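Local coordinates for protein serine protease (Nocardiopsis alba, PDB 2OUA) that probably cleaves peptide bonds within proteins, as a serine endopeptidase of the chymotrypsin-like family released from a longer precursor, at residues C15-A20 against P28-A33; S92-G97 against Q152-T157; V100-S105 against T134-E139. All coordinates share one frame; numbering follows the deposited sequence.

Contact 1: residues C15-A20 against P28-A33; sequences CSVGFA and PGFVTA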
loop_
_atom_site.group_PDB
_atom_site.type_symbol
_atom_site.label_atom_id
_atom_site.label_comp_id
_atom_site.label_asym_id
_atom_site.label_seq_id
_atom_site.Cartn_x
_atom_site.Cartn_y
_atom_site.Cartn_z
ATOM N N CYS A 15 9.659 -3.338 2.075
ATOM C CA CYS A 15 8.377 -2.646 2.085
ATOM C C CYS A 15 7.319 -3.703 1.800
ATOM O O CYS A 15 7.648 -4.879 1.637
ATOM C CB CYS A 15 8.344 -1.539 1.021
ATOM S SG CYS A 15 8.909 0.093 1.622
ATOM N N SER A 16 6.056 -3.292 1.743
ATOM C CA SER A 16 4.968 -4.227 1.499
ATOM C C SER A 16 4.123 -3.853 0.286
ATOM O O SER A 16 3.931 -2.674 -0.013
ATOM C CB SER A 16 4.066 -4.309 2.730
ATOM O OG SER A 16 4.810 -4.666 3.882
ATOM N N VAL A 17 3.608 -4.873 -0.391
ATOM C CA VAL A 17 2.763 -4.685 -1.567
ATOM C C VAL A 17 1.455 -4.011 -1.172
ATOM O O VAL A 17 0.857 -4.345 -0.148
ATOM C CB VAL A 17 2.427 -6.050 -2.244
ATOM C CG1 VAL A 17 1.370 -5.862 -3.322
ATOM C CG2 VAL A 17 3.685 -6.662 -2.847
ATOM N N GLY A 18 1.021 -3.052 -1.984
ATOM C CA GLY A 18 -0.231 -2.372 -1.719
ATOM C C GLY A 18 -1.353 -3.174 -2.352
ATOM O O GLY A 18 -2.040 -3.935 -1.677
ATOM N N PHE A 19 -1.532 -3.015 -3.659
ATOM C CA PHE A 19 -2.568 -3.748 -4.379
ATOM C C PHE A 19 -2.098 -4.101 -5.776
ATOM O O PHE A 19 -1.460 -3.288 -6.450
ATOM C CB PHE A 19 -3.852 -2.919 -4.506
ATOM C CG PHE A 19 -4.498 -2.594 -3.198
ATOM C CD1 PHE A 19 -4.274 -1.369 -2.583
ATOM C CD2 PHE A 19 -5.318 -3.523 -2.566
ATOM C CE1 PHE A 19 -4.856 -1.072 -1.359
ATOM C CE2 PHE A 19 -5.904 -3.236 -1.339
ATOM C CZ PHE A 19 -5.673 -2.008 -0.736
ATOM N N ALA A 20 -2.406 -5.319 -6.208
ATOM C CA ALA A 20 -2.042 -5.750 -7.549
ATOM C C ALA A 20 -2.825 -4.862 -8.511
ATOM O O ALA A 20 -4.005 -4.575 -8.283
ATOM C CB ALA A 20 -2.429 -7.214 -7.753
ATOM N N PRO A 28 1.398 -6.032 -15.738
ATOM C CA PRO A 28 1.170 -6.315 -14.318
ATOM C C PRO A 28 2.146 -5.627 -13.375
ATOM O O PRO A 28 3.311 -5.419 -13.706
ATOM C CB PRO A 28 1.292 -7.834 -14.261
ATOM C CG PRO A 28 2.411 -8.081 -15.223
ATOM C CD PRO A 28 2.043 -7.183 -16.398
ATOM N N GLY A 29 1.655 -5.283 -12.188
ATOM C CA GLY A 29 2.486 -4.629 -11.195
ATOM C C GLY A 29 1.672 -4.425 -9.938
ATOM O O GLY A 29 0.714 -5.161 -9.690
ATOM N N PHE A 30 2.039 -3.435 -9.132
ATOM C CA PHE A 30 1.282 -3.154 -7.917
ATOM C C PHE A 30 1.564 -1.757 -7.399
ATOM O O PHE A 30 2.653 -1.221 -7.600
ATOM C CB PHE A 30 1.594 -4.199 -6.830
ATOM C CG PHE A 30 3.045 -4.244 -6.401
ATOM C CD1 PHE A 30 3.566 -3.282 -5.536
ATOM C CD2 PHE A 30 3.878 -5.268 -6.845
ATOM C CE1 PHE A 30 4.899 -3.341 -5.113
ATOM C CE2 PHE A 30 5.217 -5.337 -6.430
ATOM C CZ PHE A 30 5.728 -4.372 -5.560
ATOM N N VAL A 31 0.565 -1.153 -6.761
ATOM C CA VAL A 31 0.747 0.171 -6.189
ATOM C C VAL A 31 1.325 -0.025 -4.798
ATOM O O VAL A 31 1.087 -1.048 -4.156
ATOM C CB VAL A 31 -0.587 0.965 -6.107
ATOM C CG1 VAL A 31 -1.060 1.314 -7.513
ATOM C CG2 VAL A 31 -1.641 0.159 -5.369
ATOM N N THR A 32 2.097 0.954 -4.347
ATOM C CA THR A 32 2.742 0.894 -3.043
ATOM C C THR A 32 3.105 2.326 -2.667
ATOM O O THR A 32 2.664 3.262 -3.325
ATOM C CB THR A 32 4.020 0.010 -3.115
ATOM O OG1 THR A 32 4.561 -0.173 -1.801
ATOM C CG2 THR A 32 5.070 0.651 -4.016
ATOM N N ALA A 33 3.899 2.503 -1.614
ATOM C CA ALA A 33 4.297 3.845 -1.190
ATOM C C ALA A 33 5.506 4.337 -1.975
ATOM O O ALA A 33 6.436 3.574 -2.252
ATOM C CB ALA A 33 4.613 3.852 0.301
#
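Phe-19 and Val-31 form an antiparallel hydrogen-bonded pair next to the non-hydrogen-bonded pair of Ala-20 and Phe-30, whose CA atoms lie 4.2 Å apart; at the other end the ladder is broken by a classic beta bulge, with Gly-18 and Phe-19 both facing Val-31. Val-31 N donates to Phe-19 O at 3.0 Å. In return Val-31 O receives two weak bonds, from Gly-18 N and Phe-19 N, as expected where two residues share one partner.

On the Phe-30 face of the hairpin, Val-17 covers the aromatic ring. Its CG2 methyl stands 4.0 Å from the ring centroid and only 6° off the normal, a CH-pi contact over the middle of the face. The other methyl, CG1, is anti to the backbone N (chi1 171°) and reaches the root of the ring, 3.9 Å from Phe-30 CG. The Tyr-9 ring meets that of Phe-30, and Ile-3 and Val-65 touch the same side chain.

The other face carries a lighter contact: Val-31 CG2 meets Phe-19 CB at 3.9 Å and sits near the ring plane at its edge, while the phenyl group leads away from the partner strand. Beyond the bulge, Thr-32 OG1 lies 3.1 Å from Ser-16 O and is hydrogen-bonded to Tyr-9 OH. Ser-16 OG turns elsewhere, to Gly-141 O and Ser-105 N.

The arrangement is a bulged beta hairpin within the first sheet of the chymotrypsin-like double barrel. Cys-15, on the first strand, is disulfide-bonded to Cys-36, just beyond the second, and the Ser-16 side chain lies about 6 Å from that of Ser-143, the predicted nucleophile of the catalytic triad.

Contact 2: residues S92-G97 against Q152-T157; sequences STAPIG and QAQGVT. With AES (4-(2-aminoethyl)benzenesulfonyl fluoride), chain E; SO4 (sulfate ion), chain D.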
loop_
_atom_site.group_PDB
_atom_site.type_symbol
_atom_site.label_atom_id
_atom_site.label_comp_id
_atom_site.label_asym_id
_atom_site.label_seq_id
_atom_site.Cartn_x
_atom_site.Cartn_y
_atom_site.Cartn_z
ATOM N N SER A 92 -14.190 1.528 -3.836
ATOM C CA SER A 92 -15.155 2.538 -3.420
ATOM C C SER A 92 -14.665 3.079 -2.082
ATOM O O SER A 92 -14.336 2.311 -1.175
ATOM C CB SER A 92 -16.551 1.933 -3.256
ATOM O OG SER A 92 -17.065 1.498 -4.502
ATOM N N THR A 93 -14.620 4.400 -1.971
ATOM C CA THR A 93 -14.147 5.057 -0.760
ATOM C C THR A 93 -15.043 4.804 0.445
ATOM O O THR A 93 -16.261 4.973 0.376
ATOM C CB THR A 93 -14.033 6.580 -0.981
ATOM O OG1 THR A 93 -13.183 6.833 -2.106
ATOM C CG2 THR A 93 -13.444 7.254 0.244
ATOM N N ALA A 94 -14.429 4.400 1.550
ATOM C CA ALA A 94 -15.160 4.141 2.780
ATOM C C ALA A 94 -15.348 5.461 3.528
ATOM O O ALA A 94 -14.476 6.336 3.500
ATOM C CB ALA A 94 -14.394 3.146 3.648
ATOM N N PRO A 95 -16.492 5.624 4.205
ATOM C CA PRO A 95 -16.757 6.861 4.946
ATOM C C PRO A 95 -15.913 7.015 6.203
ATOM O O PRO A 95 -15.415 6.034 6.761
ATOM C CB PRO A 95 -18.239 6.736 5.288
ATOM C CG PRO A 95 -18.376 5.258 5.536
ATOM C CD PRO A 95 -17.615 4.678 4.351
ATOM N N ILE A 96 -15.751 8.258 6.643
ATOM C CA ILE A 96 -15.022 8.530 7.870
ATOM C C ILE A 96 -15.798 7.746 8.926
ATOM O O ILE A 96 -17.025 7.701 8.876
ATOM C CB ILE A 96 -15.077 10.034 8.225
ATOM C CG1 ILE A 96 -14.304 10.843 7.179
ATOM C CG2 ILE A 96 -14.530 10.265 9.631
ATOM C CD1 ILE A 96 -12.833 10.512 7.107
ATOM N N GLY A 97 -15.093 7.123 9.862
ATOM C CA GLY A 97 -15.772 6.353 10.887
ATOM C C GLY A 97 -15.834 4.875 10.546
ATOM O O GLY A 97 -16.083 4.039 11.411
ATOM N N GLN A 152 -13.229 -3.378 -0.336
ATOM C CA GLN A 152 -12.884 -2.160 -1.071
ATOM C C GLN A 152 -11.507 -1.605 -0.711
ATOM O O GLN A 152 -11.260 -1.228 0.433
ATOM C CB GLN A 152 -13.943 -1.076 -0.823
ATOM C CG GLN A 152 -15.356 -1.476 -1.222
ATOM C CD GLN A 152 -15.456 -1.908 -2.674
ATOM O OE1 GLN A 152 -15.089 -1.160 -3.582
ATOM N NE2 GLN A 152 -15.957 -3.119 -2.900
ATOM N N ALA A 153 -10.612 -1.558 -1.693
ATOM C CA ALA A 153 -9.265 -1.032 -1.485
ATOM C C ALA A 153 -9.354 0.451 -1.136
ATOM O O ALA A 153 -10.077 1.207 -1.790
ATOM C CB ALA A 153 -8.430 -1.224 -2.748
ATOM N N GLN A 154 -8.611 0.870 -0.114
ATOM C CA GLN A 154 -8.640 2.265 0.319
ATOM C C GLN A 154 -7.342 3.023 0.060
ATOM O O GLN A 154 -7.370 4.162 -0.400
ATOM C CB GLN A 154 -8.987 2.345 1.809
ATOM C CG GLN A 154 -10.323 1.701 2.172
ATOM C CD GLN A 154 -11.492 2.341 1.451
ATOM O OE1 GLN A 154 -11.685 3.551 1.523
ATOM N NE2 GLN A 154 -12.280 1.522 0.750
ATOM N N GLY A 155 -6.204 2.402 0.357
ATOM C CA GLY A 155 -4.938 3.079 0.134
ATOM C C GLY A 155 -3.717 2.264 0.513
ATOM O O GLY A 155 -3.819 1.060 0.758
ATOM N N VAL A 156 -2.558 2.918 0.548
ATOM C CA VAL A 156 -1.314 2.253 0.902
ATOM C C VAL A 156 -0.636 2.963 2.073
ATOM O O VAL A 156 -0.608 4.194 2.146
ATOM C CB VAL A 156 -0.348 2.176 -0.312
ATOM C CG1 VAL A 156 -1.017 1.398 -1.451
ATOM C CG2 VAL A 156 0.036 3.577 -0.782
ATOM N N THR A 157 -0.096 2.168 2.992
ATOM C CA THR A 157 0.566 2.679 4.191
ATOM C C THR A 157 1.687 3.672 3.900
ATOM O O THR A 157 2.639 3.351 3.191
ATOM C CB THR A 157 1.135 1.521 5.014
ATOM O OG1 THR A 157 0.092 0.576 5.273
ATOM C CG2 THR A 157 1.696 2.028 6.336
HETATM C C3 AES E . 8.306 4.152 9.657
HETATM C C2 AES E . 7.586 3.670 8.566
HETATM C C1 AES E . 6.343 3.074 8.761
HETATM S S AES E . 5.415 2.513 7.388
HETATM O O1S AES E . 4.516 1.393 7.820
HETATM O O2S AES E . 4.579 3.639 6.855
HETATM C C6 AES E . 5.825 2.955 10.048
HETATM C C5 AES E . 6.545 3.435 11.136
HETATM C C4 AES E . 7.787 4.036 10.941
HETATM C C7 AES E . 8.576 4.580 12.135
HETATM C C8 AES E . 7.837 5.722 12.837
HETATM N N8 AES E . 7.612 6.828 11.895
HETATM S S SO4 D . -17.477 10.896 4.718
HETATM O O1 SO4 D . -18.476 10.001 4.104
HETATM O O2 SO4 D . -16.147 10.252 4.670
HETATM O O3 SO4 D . -17.451 12.174 3.982
HETATM O O4 SO4 D . -17.840 11.142 6.124
HETATM O O HOH W 1 -16.787 -1.052 -5.891
#
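Ser-92 and Gln-152 bring the loop 92-97 alongside the start of strand 152-160, with their CA atoms 5.7 Å apart; the two segments are joined by side-chain amides gripping backbone groups, and no backbone hydrogen bond links them directly.

The amide of Gln-154 does most of the work. Its NE2 donates to Ser-92 O at 2.9 Å, and also, within its own strand, to Gln-152 O at 3.0 Å. Both acceptors lie close to the plane of the amide, although the second carbonyl is approached from above its own plane. On the other side of the same group, OE1 accepts from Ala-94 N at 2.9 Å, with the donor tilted from the carbonyl plane. A bend at chi2 (-60°) folds the chain of Gln-154, and the three bonds together fix the rotation of its head and tell its oxygen from its nitrogen. The Ala-94 methyl packs against the same head, its CB 3.5 Å from Gln-154 OE1.

Gln-152 makes the outer bond: its OE1 takes Ser-92 N on an in-plane lone pair at 2.8 Å, nearly straight at 165°. A water bridges this oxygen and Ser-92 OG, donating to Gln-152 OE1. Farther along the loop, Ile-96 N is hydrogen-bonded to a sulfate ion, probably from the crystallisation liquor, while Ala-94 O is held by Arg-117.

Gln-154 also belongs to a classic beta bulge, since it and Gly-155 both face Phe-147 on the neighbouring strand of the barrel. The direct hydrogen bonds between the segments all join primary amides to backbone groups, with no salt bridge; none of these groups titrates in the usual range, so these bonds should be little affected by pH, in keeping with an acid-stable protease though not evidence for its cause.

Contact 3: residues V100-S105 against T134-E139; sequences VCRSGS and TSVCAE. With AES (4-(2-aminoethyl)benzenesulfonyl fluoride), chain E.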
loop_
_atom_site.group_PDB
_atom_site.type_symbol
_atom_site.label_atom_id
_atom_site.label_comp_id
_atom_site.label_asym_id
_atom_site.label_seq_id
_atom_site.Cartn_x
_atom_site.Cartn_y
_atom_site.Cartn_z
ATOM N N VAL A 100 -11.325 -0.141 9.064
ATOM C CA VAL A 100 -10.367 -0.335 7.986
ATOM C C VAL A 100 -9.254 -1.207 8.552
ATOM O O VAL A 100 -8.983 -1.167 9.754
ATOM C CB VAL A 100 -9.788 1.021 7.484
ATOM C CG1 VAL A 100 -8.871 1.634 8.538
ATOM C CG2 VAL A 100 -9.038 0.815 6.168
ATOM N N CYS A 101 -8.636 -2.020 7.706
ATOM C CA CYS A 101 -7.554 -2.882 8.169
ATOM C C CYS A 101 -6.328 -2.688 7.301
ATOM O O CYS A 101 -6.435 -2.365 6.115
ATOM C CB CYS A 101 -7.962 -4.357 8.120
ATOM S SG CYS A 101 -9.402 -4.833 9.131
ATOM N N ARG A 102 -5.163 -2.902 7.903
ATOM C CA ARG A 102 -3.892 -2.748 7.213
ATOM C C ARG A 102 -3.138 -4.070 7.168
ATOM O O ARG A 102 -3.158 -4.844 8.129
ATOM C CB ARG A 102 -3.032 -1.701 7.933
ATOM C CG ARG A 102 -1.645 -1.515 7.336
ATOM C CD ARG A 102 -0.736 -0.734 8.271
ATOM N NE ARG A 102 -0.599 -1.380 9.577
ATOM C CZ ARG A 102 -0.045 -2.574 9.777
ATOM N NH1 ARG A 102 0.439 -3.275 8.757
ATOM N NH2 ARG A 102 0.018 -3.074 11.006
ATOM N N SER A 103 -2.479 -4.331 6.043
ATOM C CA SER A 103 -1.693 -5.547 5.892
ATOM C C SER A 103 -0.252 -5.127 5.627
ATOM O O SER A 103 0.014 -4.387 4.684
ATOM C CB SER A 103 -2.215 -6.388 4.723
ATOM O OG SER A 103 -1.443 -7.572 4.581
ATOM N N GLY A 104 0.673 -5.589 6.468
ATOM C CA GLY A 104 2.078 -5.238 6.300
ATOM C C GLY A 104 2.975 -6.432 6.569
ATOM O O GLY A 104 2.616 -7.305 7.360
ATOM N N SER A 105 4.148 -6.469 5.940
ATOM C CA SER A 105 5.058 -7.602 6.109
ATOM C C SER A 105 5.809 -7.690 7.442
ATOM O O SER A 105 6.411 -8.724 7.748
ATOM C CB SER A 105 6.063 -7.653 4.950
ATOM O OG SER A 105 6.915 -6.525 4.942
ATOM N N THR A 134 -5.681 7.081 10.388
ATOM C CA THR A 134 -6.418 5.955 10.959
ATOM C C THR A 134 -5.839 5.626 12.333
ATOM O O THR A 134 -4.738 6.066 12.674
ATOM C CB THR A 134 -6.320 4.683 10.090
ATOM O OG1 THR A 134 -5.030 4.089 10.265
ATOM C CG2 THR A 134 -6.528 5.018 8.618
ATOM N N SER A 135 -6.575 4.836 13.106
ATOM C CA SER A 135 -6.141 4.456 14.447
ATOM C C SER A 135 -5.367 3.144 14.438
ATOM O O SER A 135 -5.156 2.530 15.483
ATOM C CB SER A 135 -7.358 4.315 15.359
ATOM O OG SER A 135 -8.229 3.314 14.860
ATOM N N VAL A 136 -4.952 2.708 13.254
ATOM C CA VAL A 136 -4.201 1.464 13.131
ATOM C C VAL A 136 -2.716 1.713 13.376
ATOM O O VAL A 136 -2.201 2.776 13.047
ATOM C CB VAL A 136 -4.376 0.849 11.723
ATOM C CG1 VAL A 136 -3.712 -0.527 11.667
ATOM C CG2 VAL A 136 -5.859 0.748 11.384
ATOM N N CYS A 137 -2.037 0.730 13.961
ATOM C CA CYS A 137 -0.603 0.828 14.244
ATOM C C CYS A 137 0.174 0.285 13.048
ATOM O O CYS A 137 -0.380 -0.445 12.224
ATOM C CB CYS A 137 -0.252 -0.022 15.468
ATOM S SG CYS A 137 -0.595 -1.782 15.148
ATOM N N ALA A 138 1.455 0.624 12.967
ATOM C CA ALA A 138 2.315 0.148 11.885
ATOM C C ALA A 138 3.776 0.259 12.314
ATOM O O ALA A 138 4.107 1.031 13.214
ATOM C CB ALA A 138 2.073 0.965 10.615
ATOM N N GLU A 139 4.645 -0.518 11.675
ATOM C CA GLU A 139 6.069 -0.494 11.995
ATOM C C GLU A 139 6.908 -0.566 10.719
ATOM O O GLU A 139 6.429 -1.018 9.679
ATOM C CB GLU A 139 6.414 -1.666 12.929
ATOM C CG GLU A 139 5.923 -1.471 14.365
ATOM C CD GLU A 139 6.104 -2.710 15.235
ATOM O OE1 GLU A 139 7.097 -3.442 15.041
ATOM O OE2 GLU A 139 5.257 -2.946 16.124
HETATM C C3 AES E . 8.306 4.152 9.657
HETATM C C2 AES E . 7.586 3.670 8.566
HETATM C C1 AES E . 6.343 3.074 8.761
HETATM S S AES E . 5.415 2.513 7.388
HETATM O O1S AES E . 4.516 1.393 7.820
HETATM O O2S AES E . 4.579 3.639 6.855
HETATM C C6 AES E . 5.825 2.955 10.048
HETATM C C5 AES E . 6.545 3.435 11.136
HETATM C C4 AES E . 7.787 4.036 10.941
HETATM C C7 AES E . 8.576 4.580 12.135
HETATM C C8 AES E . 7.837 5.722 12.837
HETATM N N8 AES E . 7.612 6.828 11.895
#
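Arg-102 reaches from strand 99-104 to Cys-137 O in a buried contact between one strand of the C-terminal barrel of the chymotrypsin-like fold and the loop that follows strand 131-134. That loop opens with an ST turn, in which Thr-134 OG1 accepts from Val-136 N at 3.3 Å; the same oxygen is hydrogen-bonded to Thr-170 O on the adjoining strand. The loop then runs through Cys-137, disulfide-bonded to Cys-164, to Ala-138 and Glu-139 of the inhibitor site, consistent with one wall of the primary specificity pocket of this family.

Apolar groups fill the Val-100 end. Val-100 CG1 meets Thr-134 CG2 at 4.1 Å, the two side chains crossing at about a right angle, and the same Val-100 methyl lies 4.2 Å from Val-136 CG2. The other methyl of Val-136, CG1, is anti to the backbone N (chi1 -174°) and turned to Arg-102, resting against both CB and NE of that residue.

Arg-102 leaves its strand extended and bends at chi3 (58°), which brings its guanidinium side-on to the loop. NH2 has a second partner in Thr-107 OG1, and the CA of Gly-104 lies at the edge of the guanidinium, in its plane. The positive charge of this buried group would be expected to polarise the Cys-137 carbonyl and the peptide leading into Ala-138.

Ala-138 CB sits over one face of the guanidinium, 3.7 Å from Arg-102 NE, and lies equally far from O1S of the bound sulfonyl inhibitor. Cys-137 O is gripped by two nitrogens of one side chain, Arg-102 NE at 2.8 Å and NH2 at 2.9 Å, with the carbonyl oxygen about 20° out of the guanidinium plane.

Contact 1 belongs to the N-terminal sheet, while contacts 2 and 3 both reach the C-terminal barrel, and the predicted catalytic residues His-35 and Ser-143 come from either side of that division. Contact 1 meets contact 3 through a probable hydrogen bond between Ser-16 OG and Ser-105 N (2.8 Å), and contact 2 where Phe-19 CE1 packs 3.2 Å from Gly-155 O. Contact 3 is nested in the loop closed by contact 2; their centres are about 12 Å apart, and Thr-157 OG1 lies 3.4 Å from Arg-102 CD. Thr-157 from contact 2 and Ala-138 and Glu-139 from contact 3 line the site of the sulfonyl inhibitor.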